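Kallikrein-10 (Homo sapiens, PDB 5LPE) is a secreted, zymogen-like serine peptidase of the kallikrein subfamily that is inhibited by zinc and has a tumour-suppressor role in breast and prostate cancer. Local coordinates at residues S73-Y79 and D92-L98; V34-L40 and W226-R232. All coordinates share one frame; numbering follows the deposited sequence.

Interaction 1 of 2, residues S73-Y79 and D92-L98. With ZN (zinc ion), chain F.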
ATOM      1  N   SER A  73     -12.247 -10.961  -4.437  1.00 24.29           N
ATOM      2  CA  SER A  73     -10.844 -10.578  -4.518  1.00 26.70           C
ATOM      3  C   SER A  73     -10.462 -10.550  -5.986  1.00 26.55           C
ATOM      4  O   SER A  73     -10.261 -11.607  -6.592  1.00 26.30           O
ATOM      5  CB  SER A  73      -9.981 -11.570  -3.768  1.00 26.03           C
ATOM      6  OG  SER A  73     -10.132 -12.823  -4.394  1.00 33.08           O
ATOM      7  N   VAL A  74     -10.276  -9.356  -6.529  1.00 22.89           N
ATOM      8  CA  VAL A  74     -10.041  -9.184  -7.952  1.00 25.33           C
ATOM      9  C   VAL A  74      -8.568  -8.841  -8.132  1.00 26.39           C
ATOM     10  O   VAL A  74      -8.105  -7.750  -7.774  1.00 26.64           O
ATOM     11  CB  VAL A  74     -10.967  -8.122  -8.555  1.00 27.36           C
ATOM     12  CG1 VAL A  74     -10.712  -7.972 -10.041  1.00 27.79           C
ATOM     13  CG2 VAL A  74     -12.413  -8.520  -8.309  1.00 26.85           C
ATOM     14  N   VAL A  75      -7.832  -9.785  -8.655  1.00 26.95           N
ATOM     15  CA  VAL A  75      -6.437  -9.568  -8.976  1.00 24.03           C
ATOM     16  C   VAL A  75      -6.379  -8.908 -10.337  1.00 24.59           C
ATOM     17  O   VAL A  75      -7.213  -9.190 -11.205  1.00 29.15           O
ATOM     18  CB  VAL A  75      -5.681 -10.904  -8.935  1.00 24.98           C
ATOM     19  CG1 VAL A  75      -4.311 -10.760  -9.553  1.00 34.15           C
ATOM     20  CG2 VAL A  75      -5.587 -11.400  -7.505  1.00 20.61           C
ATOM     21  N   HIS A  76      -5.443  -7.985 -10.518  1.00 26.85           N
ATOM     22  CA  HIS A  76      -5.327  -7.329 -11.812  1.00 31.00           C
ATOM     23  C   HIS A  76      -5.162  -8.381 -12.906  1.00 28.58           C
ATOM     24  O   HIS A  76      -4.438  -9.366 -12.710  1.00 29.68           O
ATOM     25  CB  HIS A  76      -4.150  -6.353 -11.845  1.00 28.58           C
ATOM     26  CG  HIS A  76      -4.202  -5.405 -12.999  1.00 28.68           C
ATOM     27  ND1 HIS A  76      -3.524  -5.625 -14.178  1.00 33.04           N
ATOM     28  CD2 HIS A  76      -4.885  -4.249 -13.169  1.00 25.30           C
ATOM     29  CE1 HIS A  76      -3.779  -4.640 -15.020  1.00 29.44           C
ATOM     30  NE2 HIS A  76      -4.603  -3.791 -14.433  1.00 21.79           N
ATOM     31  N   PRO A  77      -5.847  -8.227 -14.044  1.00 30.06           N
ATOM     32  CA  PRO A  77      -5.764  -9.257 -15.095  1.00 30.37           C
ATOM     33  C   PRO A  77      -4.358  -9.477 -15.627  1.00 26.58           C
ATOM     34  O   PRO A  77      -3.991 -10.614 -15.942  1.00 30.14           O
ATOM     35  CB  PRO A  77      -6.713  -8.716 -16.173  1.00 37.00           C
ATOM     36  CG  PRO A  77      -6.853  -7.241 -15.875  1.00 29.95           C
ATOM     37  CD  PRO A  77      -6.799  -7.157 -14.393  1.00 28.92           C
ATOM     38  N   LYS A  78      -3.540  -8.440 -15.681  1.00 27.06           N
ATOM     39  CA  LYS A  78      -2.181  -8.536 -16.190  1.00 25.80           C
ATOM     40  C   LYS A  78      -1.188  -9.025 -15.140  1.00 29.50           C
ATOM     41  O   LYS A  78       0.017  -9.041 -15.408  1.00 37.70           O
ATOM     42  CB  LYS A  78      -1.733  -7.182 -16.745  1.00 29.57           C
ATOM     43  CG  LYS A  78      -2.545  -6.692 -17.932  1.00 31.44           C
ATOM     44  CD  LYS A  78      -2.207  -5.241 -18.294  1.00 36.16           C
ATOM     45  CE  LYS A  78      -3.037  -4.768 -19.477  1.00 31.28           C
ATOM     46  NZ  LYS A  78      -4.485  -4.885 -19.180  1.00 42.41           N
ATOM     47  N   TYR A  79      -1.646  -9.400 -13.951  1.00 28.26           N
ATOM     48  CA  TYR A  79      -0.744  -9.921 -12.936  1.00 28.72           C
ATOM     49  C   TYR A  79      -0.061 -11.216 -13.377  1.00 30.58           C
ATOM     50  O   TYR A  79       1.150 -11.381 -13.218  1.00 30.03           O
ATOM     51  CB  TYR A  79      -1.495 -10.158 -11.642  1.00 24.63           C
ATOM     52  CG  TYR A  79      -0.607 -10.647 -10.537  1.00 29.11           C
ATOM     53  CD1 TYR A  79       0.558  -9.964 -10.200  1.00 33.01           C
ATOM     54  CD2 TYR A  79      -0.941 -11.776  -9.809  1.00 32.14           C
ATOM     55  CE1 TYR A  79       1.369 -10.404  -9.176  1.00 29.82           C
ATOM     56  CE2 TYR A  79      -0.145 -12.218  -8.780  1.00 31.44           C
ATOM     57  CZ  TYR A  79       1.010 -11.527  -8.465  1.00 30.79           C
ATOM     58  OH  TYR A  79       1.806 -11.981  -7.440  1.00 33.16           O
ATOM     59  N   ASP A  92       6.991  -9.783  -8.915  1.00 46.49           N
ATOM     60  CA  ASP A  92       5.591  -9.704  -9.311  1.00 43.25           C
ATOM     61  C   ASP A  92       5.366  -8.438 -10.111  1.00 44.85           C
ATOM     62  O   ASP A  92       5.713  -7.338  -9.672  1.00 46.82           O
ATOM     63  CB  ASP A  92       4.642  -9.685  -8.115  1.00 43.34           C
ATOM     64  CG  ASP A  92       5.191 -10.368  -6.914  1.00 45.97           C
ATOM     65  OD1 ASP A  92       5.054 -11.604  -6.826  1.00 52.83           O
ATOM     66  OD2 ASP A  92       5.711  -9.648  -6.039  1.00 42.97           O
ATOM     67  N   GLU A  93       4.742  -8.577 -11.261  1.00 42.02           N
ATOM     68  CA  GLU A  93       4.498  -7.421 -12.097  1.00 45.57           C
ATOM     69  C   GLU A  93       2.995  -7.216 -12.251  1.00 41.21           C
ATOM     70  O   GLU A  93       2.243  -8.184 -12.435  1.00 35.08           O
ATOM     71  CB  GLU A  93       5.240  -7.580 -13.430  1.00 53.36           C
ATOM     72  CG  GLU A  93       6.786  -7.854 -13.293  1.00 58.21           C
ATOM     73  CD  GLU A  93       7.543  -7.071 -12.163  1.00 65.81           C
ATOM     74  OE1 GLU A  93       8.612  -7.570 -11.716  1.00 53.28           O
ATOM     75  OE2 GLU A  93       7.118  -5.965 -11.734  1.00 65.68           O
ATOM     76  N   HIS A  94       2.569  -5.947 -12.134  1.00 34.56           N
ATOM     77  CA  HIS A  94       1.159  -5.564 -11.998  1.00 31.62           C
ATOM     78  C   HIS A  94       0.531  -6.148 -10.732  1.00 33.05           C
ATOM     79  O   HIS A  94      -0.624  -6.582 -10.751  1.00 26.13           O
ATOM     80  CB  HIS A  94       0.313  -5.982 -13.211  1.00 34.15           C
ATOM     81  CG  HIS A  94       0.644  -5.276 -14.491  1.00 35.58           C
ATOM     82  ND1 HIS A  94       0.584  -3.906 -14.629  1.00 37.59           N
ATOM     83  CD2 HIS A  94       0.998  -5.763 -15.706  1.00 30.99           C
ATOM     84  CE1 HIS A  94       0.905  -3.576 -15.869  1.00 38.91           C
ATOM     85  NE2 HIS A  94       1.163  -4.686 -16.541  1.00 41.03           N
ATOM     86  N   ASP A  95       1.248  -6.147  -9.602  1.00 31.79           N
ATOM     87  CA  ASP A  95       0.654  -6.827  -8.453  1.00 31.03           C
ATOM     88  C   ASP A  95      -0.200  -5.807  -7.720  1.00 27.20           C
ATOM     89  O   ASP A  95       0.285  -5.009  -6.919  1.00 25.97           O
ATOM     90  CB  ASP A  95       1.683  -7.500  -7.541  1.00 32.97           C
ATOM     91  CG  ASP A  95       2.780  -6.582  -7.080  1.00 36.89           C
ATOM     92  OD1 ASP A  95       2.943  -5.492  -7.676  1.00 45.46           O
ATOM     93  OD2 ASP A  95       3.499  -6.979  -6.127  1.00 31.95           O
ATOM     94  N   LEU A  96      -1.500  -5.940  -7.949  1.00 30.54           N
ATOM     95  CA  LEU A  96      -2.579  -5.135  -7.414  1.00 26.74           C
ATOM     96  C   LEU A  96      -3.741  -6.088  -7.232  1.00 24.37           C
ATOM     97  O   LEU A  96      -3.989  -6.936  -8.088  1.00 28.06           O
ATOM     98  CB  LEU A  96      -2.979  -4.012  -8.370  1.00 24.65           C
ATOM     99  CG  LEU A  96      -2.759  -2.595  -7.873  1.00 25.24           C
ATOM    100  CD1 LEU A  96      -1.346  -2.457  -7.382  1.00 24.10           C
ATOM    101  CD2 LEU A  96      -3.063  -1.632  -8.999  1.00 19.62           C
ATOM    102  N   MET A  97      -4.439  -5.961  -6.122  1.00 22.48           N
ATOM    103  CA  MET A  97      -5.578  -6.827  -5.872  1.00 20.63           C
ATOM    104  C   MET A  97      -6.608  -5.987  -5.135  1.00 23.97           C
ATOM    105  O   MET A  97      -6.260  -5.235  -4.215  1.00 17.71           O
ATOM    106  CB  MET A  97      -5.150  -8.056  -5.062  1.00 18.90           C
ATOM    107  CG  MET A  97      -6.232  -9.032  -4.742  1.00 23.95           C
ATOM    108  SD  MET A  97      -5.654 -10.440  -3.745  1.00 28.18           S
ATOM    109  CE  MET A  97      -4.876  -9.634  -2.360  1.00 26.74           C
ATOM    110  N   LEU A  98      -7.860  -6.083  -5.564  1.00 21.46           N
ATOM    111  CA  LEU A  98      -8.945  -5.382  -4.902  1.00 20.03           C
ATOM    112  C   LEU A  98      -9.700  -6.389  -4.049  1.00 22.53           C
ATOM    113  O   LEU A  98     -10.138  -7.435  -4.547  1.00 24.72           O
ATOM    114  CB  LEU A  98      -9.846  -4.666  -5.913  1.00 20.46           C
ATOM    115  CG  LEU A  98      -9.194  -3.334  -6.310  1.00 18.94           C
ATOM    116  CD1 LEU A  98      -9.711  -2.775  -7.611  1.00 19.25           C
ATOM    117  CD2 LEU A  98      -9.356  -2.311  -5.182  1.00 20.21           C
TER
HETATM  118 ZN    ZN F 304       4.419  -8.587  -5.227  1.00 46.36          ZN

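Interaction 2 of 2, residues V34-L40 and W226-R232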
ATOM      1  N   VAL A  34     -10.015   2.175  -0.149  1.00 18.84           N
ATOM      2  CA  VAL A  34     -10.276   3.081  -1.249  1.00 16.18           C
ATOM      3  C   VAL A  34     -11.762   3.327  -1.444  1.00 22.87           C
ATOM      4  O   VAL A  34     -12.142   4.161  -2.285  1.00 28.01           O
ATOM      5  CB  VAL A  34      -9.619   2.519  -2.529  1.00 24.37           C
ATOM      6  CG1 VAL A  34      -8.123   2.420  -2.315  1.00 16.39           C
ATOM      7  CG2 VAL A  34     -10.155   1.119  -2.842  1.00 18.42           C
ATOM      8  N   ASP A  35     -12.607   2.614  -0.710  1.00 20.67           N
ATOM      9  CA  ASP A  35     -14.050   2.716  -0.772  1.00 18.22           C
ATOM     10  C   ASP A  35     -14.580   2.058   0.489  1.00 26.72           C
ATOM     11  O   ASP A  35     -13.898   1.231   1.093  1.00 26.13           O
ATOM     12  CB  ASP A  35     -14.594   2.035  -2.027  1.00 24.91           C
ATOM     13  CG  ASP A  35     -16.084   2.099  -2.109  1.00 28.96           C
ATOM     14  OD1 ASP A  35     -16.585   3.184  -2.425  1.00 32.87           O
ATOM     15  OD2 ASP A  35     -16.748   1.076  -1.845  1.00 34.05           O
ATOM     16  N   GLN A  36     -15.811   2.400   0.877  1.00 29.16           N
ATOM     17  CA  GLN A  36     -16.341   1.825   2.109  1.00 29.06           C
ATOM     18  C   GLN A  36     -16.417   0.300   2.039  1.00 28.07           C
ATOM     19  O   GLN A  36     -16.422  -0.365   3.078  1.00 35.35           O
ATOM     20  CB  GLN A  36     -17.711   2.417   2.422  1.00 29.33           C
ATOM     21  CG  GLN A  36     -18.704   2.285   1.273  1.00 33.61           C
ATOM     22  CD  GLN A  36     -20.076   2.795   1.632  1.00 28.26           C
ATOM     23  OE1 GLN A  36     -20.227   3.631   2.521  1.00 38.00           O
ATOM     24  NE2 GLN A  36     -21.086   2.305   0.941  1.00 33.51           N
ATOM     25  N   SER A  37     -16.565  -0.266   0.845  1.00 27.52           N
ATOM     26  CA  SER A  37     -16.573  -1.714   0.665  1.00 29.64           C
ATOM     27  C   SER A  37     -15.308  -2.299   0.042  1.00 29.54           C
ATOM     28  O   SER A  37     -15.274  -3.510  -0.188  1.00 29.21           O
ATOM     29  CB  SER A  37     -17.798  -2.135  -0.152  1.00 29.47           C
ATOM     30  OG  SER A  37     -18.916  -2.236   0.706  1.00 27.60           O
ATOM     31  N   TRP A  38     -14.282  -1.499  -0.260  1.00 25.68           N
ATOM     32  CA  TRP A  38     -13.169  -1.981  -1.068  1.00 22.22           C
ATOM     33  C   TRP A  38     -11.818  -1.626  -0.475  1.00 20.70           C
ATOM     34  O   TRP A  38     -11.583  -0.489  -0.059  1.00 17.76           O
ATOM     35  CB  TRP A  38     -13.230  -1.423  -2.476  1.00 25.40           C
ATOM     36  CG  TRP A  38     -14.306  -2.008  -3.285  1.00 27.59           C
ATOM     37  CD1 TRP A  38     -15.555  -1.513  -3.455  1.00 26.75           C
ATOM     38  CD2 TRP A  38     -14.231  -3.210  -4.063  1.00 29.05           C
ATOM     39  NE1 TRP A  38     -16.265  -2.324  -4.301  1.00 32.45           N
ATOM     40  CE2 TRP A  38     -15.476  -3.379  -4.680  1.00 27.48           C
ATOM     41  CE3 TRP A  38     -13.219  -4.154  -4.306  1.00 27.28           C
ATOM     42  CZ2 TRP A  38     -15.747  -4.451  -5.519  1.00 28.89           C
ATOM     43  CZ3 TRP A  38     -13.492  -5.216  -5.127  1.00 20.42           C
ATOM     44  CH2 TRP A  38     -14.741  -5.358  -5.731  1.00 23.73           C
ATOM     45  N   VAL A  39     -10.919  -2.609  -0.484  1.00 21.68           N
ATOM     46  CA  VAL A  39      -9.551  -2.447  -0.020  1.00 16.84           C
ATOM     47  C   VAL A  39      -8.628  -2.832  -1.163  1.00 21.24           C
ATOM     48  O   VAL A  39      -8.921  -3.762  -1.918  1.00 19.63           O
ATOM     49  CB  VAL A  39      -9.265  -3.292   1.233  1.00 17.55           C
ATOM     50  CG1 VAL A  39      -7.802  -3.155   1.651  1.00 22.63           C
ATOM     51  CG2 VAL A  39     -10.166  -2.875   2.363  1.00 20.39           C
ATOM     52  N   LEU A  40      -7.537  -2.091  -1.321  1.00 21.16           N
ATOM     53  CA  LEU A  40      -6.578  -2.377  -2.368  1.00 17.88           C
ATOM     54  C   LEU A  40      -5.246  -2.744  -1.745  1.00 20.97           C
ATOM     55  O   LEU A  40      -4.796  -2.113  -0.782  1.00 23.64           O
ATOM     56  CB  LEU A  40      -6.388  -1.207  -3.321  1.00 18.58           C
ATOM     57  CG  LEU A  40      -5.402  -1.466  -4.474  1.00 15.98           C
ATOM     58  CD1 LEU A  40      -6.071  -1.630  -5.807  1.00 18.07           C
ATOM     59  CD2 LEU A  40      -4.492  -0.297  -4.563  1.00 20.90           C
ATOM     60  N   TRP A 226      -8.924   0.555 -14.278  1.00 27.95           N
ATOM     61  CA  TRP A 226      -9.312  -0.731 -13.707  1.00 24.59           C
ATOM     62  C   TRP A 226      -9.899  -0.564 -12.310  1.00 24.41           C
ATOM     63  O   TRP A 226     -10.940  -1.145 -12.010  1.00 26.03           O
ATOM     64  CB  TRP A 226      -8.104  -1.677 -13.688  1.00 20.53           C
ATOM     65  CG  TRP A 226      -8.341  -2.969 -12.988  1.00 23.24           C
ATOM     66  CD1 TRP A 226      -9.069  -4.028 -13.447  1.00 23.01           C
ATOM     67  CD2 TRP A 226      -7.832  -3.359 -11.705  1.00 23.76           C
ATOM     68  NE1 TRP A 226      -9.054  -5.049 -12.528  1.00 28.22           N
ATOM     69  CE2 TRP A 226      -8.302  -4.664 -11.448  1.00 26.80           C
ATOM     70  CE3 TRP A 226      -7.038  -2.730 -10.749  1.00 21.29           C
ATOM     71  CZ2 TRP A 226      -8.005  -5.345 -10.270  1.00 22.31           C
ATOM     72  CZ3 TRP A 226      -6.740  -3.418  -9.584  1.00 25.37           C
ATOM     73  CH2 TRP A 226      -7.227  -4.708  -9.355  1.00 23.09           C
ATOM     74  N   ILE A 227      -9.263   0.245 -11.450  1.00 26.46           N
ATOM     75  CA  ILE A 227      -9.689   0.335 -10.049  1.00 28.21           C
ATOM     76  C   ILE A 227     -11.115   0.860  -9.948  1.00 25.91           C
ATOM     77  O   ILE A 227     -11.926   0.360  -9.164  1.00 26.13           O
ATOM     78  CB  ILE A 227      -8.719   1.208  -9.234  1.00 19.59           C
ATOM     79  CG1 ILE A 227      -7.362   0.542  -9.132  1.00 20.18           C
ATOM     80  CG2 ILE A 227      -9.268   1.454  -7.826  1.00 19.57           C
ATOM     81  CD1 ILE A 227      -6.433   1.261  -8.203  1.00 14.70           C
ATOM     82  N   ASN A 228     -11.439   1.878 -10.732  1.00 26.54           N
ATOM     83  CA  ASN A 228     -12.791   2.406 -10.701  1.00 33.55           C
ATOM     84  C   ASN A 228     -13.786   1.415 -11.274  1.00 37.81           C
ATOM     85  O   ASN A 228     -14.965   1.431 -10.894  1.00 40.48           O
ATOM     86  CB  ASN A 228     -12.841   3.737 -11.450  1.00 34.32           C
ATOM     87  CG  ASN A 228     -12.370   4.884 -10.592  1.00 36.84           C
ATOM     88  OD1 ASN A 228     -12.683   4.941  -9.399  1.00 31.14           O
ATOM     89  ND2 ASN A 228     -11.598   5.799 -11.180  1.00 37.49           N
ATOM     90  N   LYS A 229     -13.327   0.530 -12.157  1.00 33.88           N
ATOM     91  CA  LYS A 229     -14.243  -0.384 -12.822  1.00 34.34           C
ATOM     92  C   LYS A 229     -14.632  -1.555 -11.926  1.00 33.14           C
ATOM     93  O   LYS A 229     -15.803  -1.946 -11.909  1.00 48.50           O
ATOM     94  CB  LYS A 229     -13.640  -0.876 -14.138  1.00 38.27           C
ATOM     95  CG  LYS A 229     -14.581  -1.774 -14.926  1.00 48.93           C
ATOM     96  CD  LYS A 229     -14.208  -1.831 -16.395  1.00 56.46           C
ATOM     97  CE  LYS A 229     -13.208  -2.950 -16.702  1.00 60.29           C
ATOM     98  NZ  LYS A 229     -12.572  -2.729 -18.041  1.00 55.77           N
ATOM     99  N   VAL A 230     -13.699  -2.126 -11.163  1.00 25.34           N
ATOM    100  CA  VAL A 230     -14.105  -3.244 -10.311  1.00 33.51           C
ATOM    101  C   VAL A 230     -14.853  -2.731  -9.086  1.00 34.47           C
ATOM    102  O   VAL A 230     -15.848  -3.327  -8.658  1.00 30.36           O
ATOM    103  CB  VAL A 230     -12.910  -4.165  -9.933  1.00 24.48           C
ATOM    104  CG1 VAL A 230     -11.620  -3.768 -10.626  1.00 26.50           C
ATOM    105  CG2 VAL A 230     -12.707  -4.257  -8.458  1.00 24.06           C
ATOM    106  N   ILE A 231     -14.416  -1.601  -8.524  1.00 33.32           N
ATOM    107  CA  ILE A 231     -15.172  -0.978  -7.452  1.00 34.33           C
ATOM    108  C   ILE A 231     -16.573  -0.572  -7.928  1.00 45.91           C
ATOM    109  O   ILE A 231     -17.453  -0.296  -7.097  1.00 42.54           O
ATOM    110  CB  ILE A 231     -14.324   0.185  -6.887  1.00 36.47           C
ATOM    111  CG1 ILE A 231     -12.989  -0.360  -6.384  1.00 33.92           C
ATOM    112  CG2 ILE A 231     -14.982   0.884  -5.696  1.00 38.48           C
ATOM    113  CD1 ILE A 231     -12.120   0.712  -5.841  1.00 37.63           C
ATOM    114  N   ARG A 232     -16.818  -0.503  -9.244  1.00 42.45           N
ATOM    115  CA  ARG A 232     -18.085  -0.021  -9.792  1.00 43.44           C
ATOM    116  C   ARG A 232     -18.325   1.429  -9.395  1.00 47.53           C
ATOM    117  O   ARG A 232     -19.314   2.009  -9.830  1.00 47.94           O
ATOM    118  CB  ARG A 232     -19.300  -0.876  -9.391  1.00 44.25           C
ATOM    119  CG  ARG A 232     -19.926  -1.665 -10.549  1.00 42.45           C
ATOM    120  CD  ARG A 232     -19.494  -3.139 -10.568  1.00 39.47           C
ATOM    121  NE  ARG A 232     -19.111  -3.654  -9.250  1.00 43.28           N
ATOM    122  CZ  ARG A 232     -19.956  -3.886  -8.245  1.00 44.32           C
ATOM    123  NH1 ARG A 232     -21.245  -3.647  -8.388  1.00 52.22           N
ATOM    124  NH2 ARG A 232     -19.518  -4.351  -7.085  1.00 44.22           N
TER

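Interaction 1 of 2, residues S73-Y79 and D92-L98
Tyr79 lays its ring along the start of segment 92-98, where two aspartates hold a zinc ion. Its CG stands anti to the backbone N (chi1 -178°), which swings the ring in beside Asp92 and Asp95: CB of Asp92 meets the ring edge in plane, while CE1 of Tyr79 packs against CB of Asp95. Tyr79 and Asp92 point the same way, and the tyrosine OH makes a weak hydrogen bond, 3.3 Å, to OD1 of Asp92. The other carboxylate oxygen, OD2 of Asp92, binds zinc at 1.9 Å, and OD2 of Asp95 binds it at 2.1 Å. His44 ND1 is a further ligand. Asp95 and His44 probably belong to the charge relay of this trypsin-fold peptidase, consistent with the metal sitting at its catalytic centre; Ser202 OG also bonds to OD2 of Asp95.

Away from the metal, 73-75 and 97-98 pair as antiparallel strands of the N-terminal barrel. Val74 and Leu98 form a hydrogen-bonded pair, with Val74 N 2.8 Å from Leu98 O, and His76 N reaches Leu96 O at 3.0 Å. On one face CG2 of Val75 touches CG of Met97 at 3.7 Å. Beyond the strands, Lys78 CD lies over a face of the His94 ring, 4.2 Å from its centroid, in a CH-pi contact. The His76 and His94 rings barely overlap, their planes 29° apart, and ND1 of His94 is hydrogen-bonded to Tyr223.

Interaction 2 of 2, residues V34-L40 and W226-R232
Strand 38-40 and helix 226-230 run in nearly opposite directions, their axes 153° apart and 10.9 Å from each other at closest approach. Before the strand, a type I turn from Asp35 to Trp38 reverses the chain; Asp35 OD2 accepts a hydrogen bond from the backbone N of Ser37, closing an Asx turn, and Trp38 stands opposite two residues, Val34 and Asp35, in a classic beta bulge. Across the contact, Arg232 takes a positive phi.

The indole of Trp38 is the main surface offered to the helix. Ile231 CA sits over the face of its five-membered ring, 3.8 Å from the centroid, in a CH-pi contact. The branches of Ile231 divide the work: CG2 lies by Trp38 CD1, CG1 lies near Trp38 CG, and CD1 extends to CG2 of Val34 at 3.6 Å. With CG1 of Ile231 anti to the carbonyl carbon (chi1 -59°), the longer branch is carried toward the valine. At the six-membered end of the indole, CG2 of Val230 approaches CZ3 and CH2 of Trp38, each at 3.6 Å. Farther along the strand, CD1 of Leu40 meets CD1 of Ile227 at 3.8 Å, while the ring of Trp226 is brushed obliquely by the same leucine methyl.

Arg232 comes to the edge of the indole, its NH2 near the ring plane, 4.1 Å from Trp38 CZ2, and its NE makes a weak bond back to Val230 O. As the two segments share no hydrogen bond or salt bridge, their cohesion comes from apolar and CH-pi packing, which seats the C-terminal helix against the N-terminal barrel.

How the interactions relate
From the N terminus, the chain first passes 34-40, at the bulged corner leading into strand 38-41. It then reaches 73-79, at the end of strand 66-75, and returns through 92-98 into strand 97-101, so interaction 1 closes a short loop. Only after the second barrel has been built does the chain arrive at 226-232, where interaction 2 closes a loop of 185 residues with interaction 1 nested inside it. The two contacts touch directly. Leu98, on the strand neighbouring 38-41, packs against Leu40 and Val230, and His76 meets Trp226 edge-to-face. The C-terminal helix thereby lies against three neighbouring strands of the first barrel.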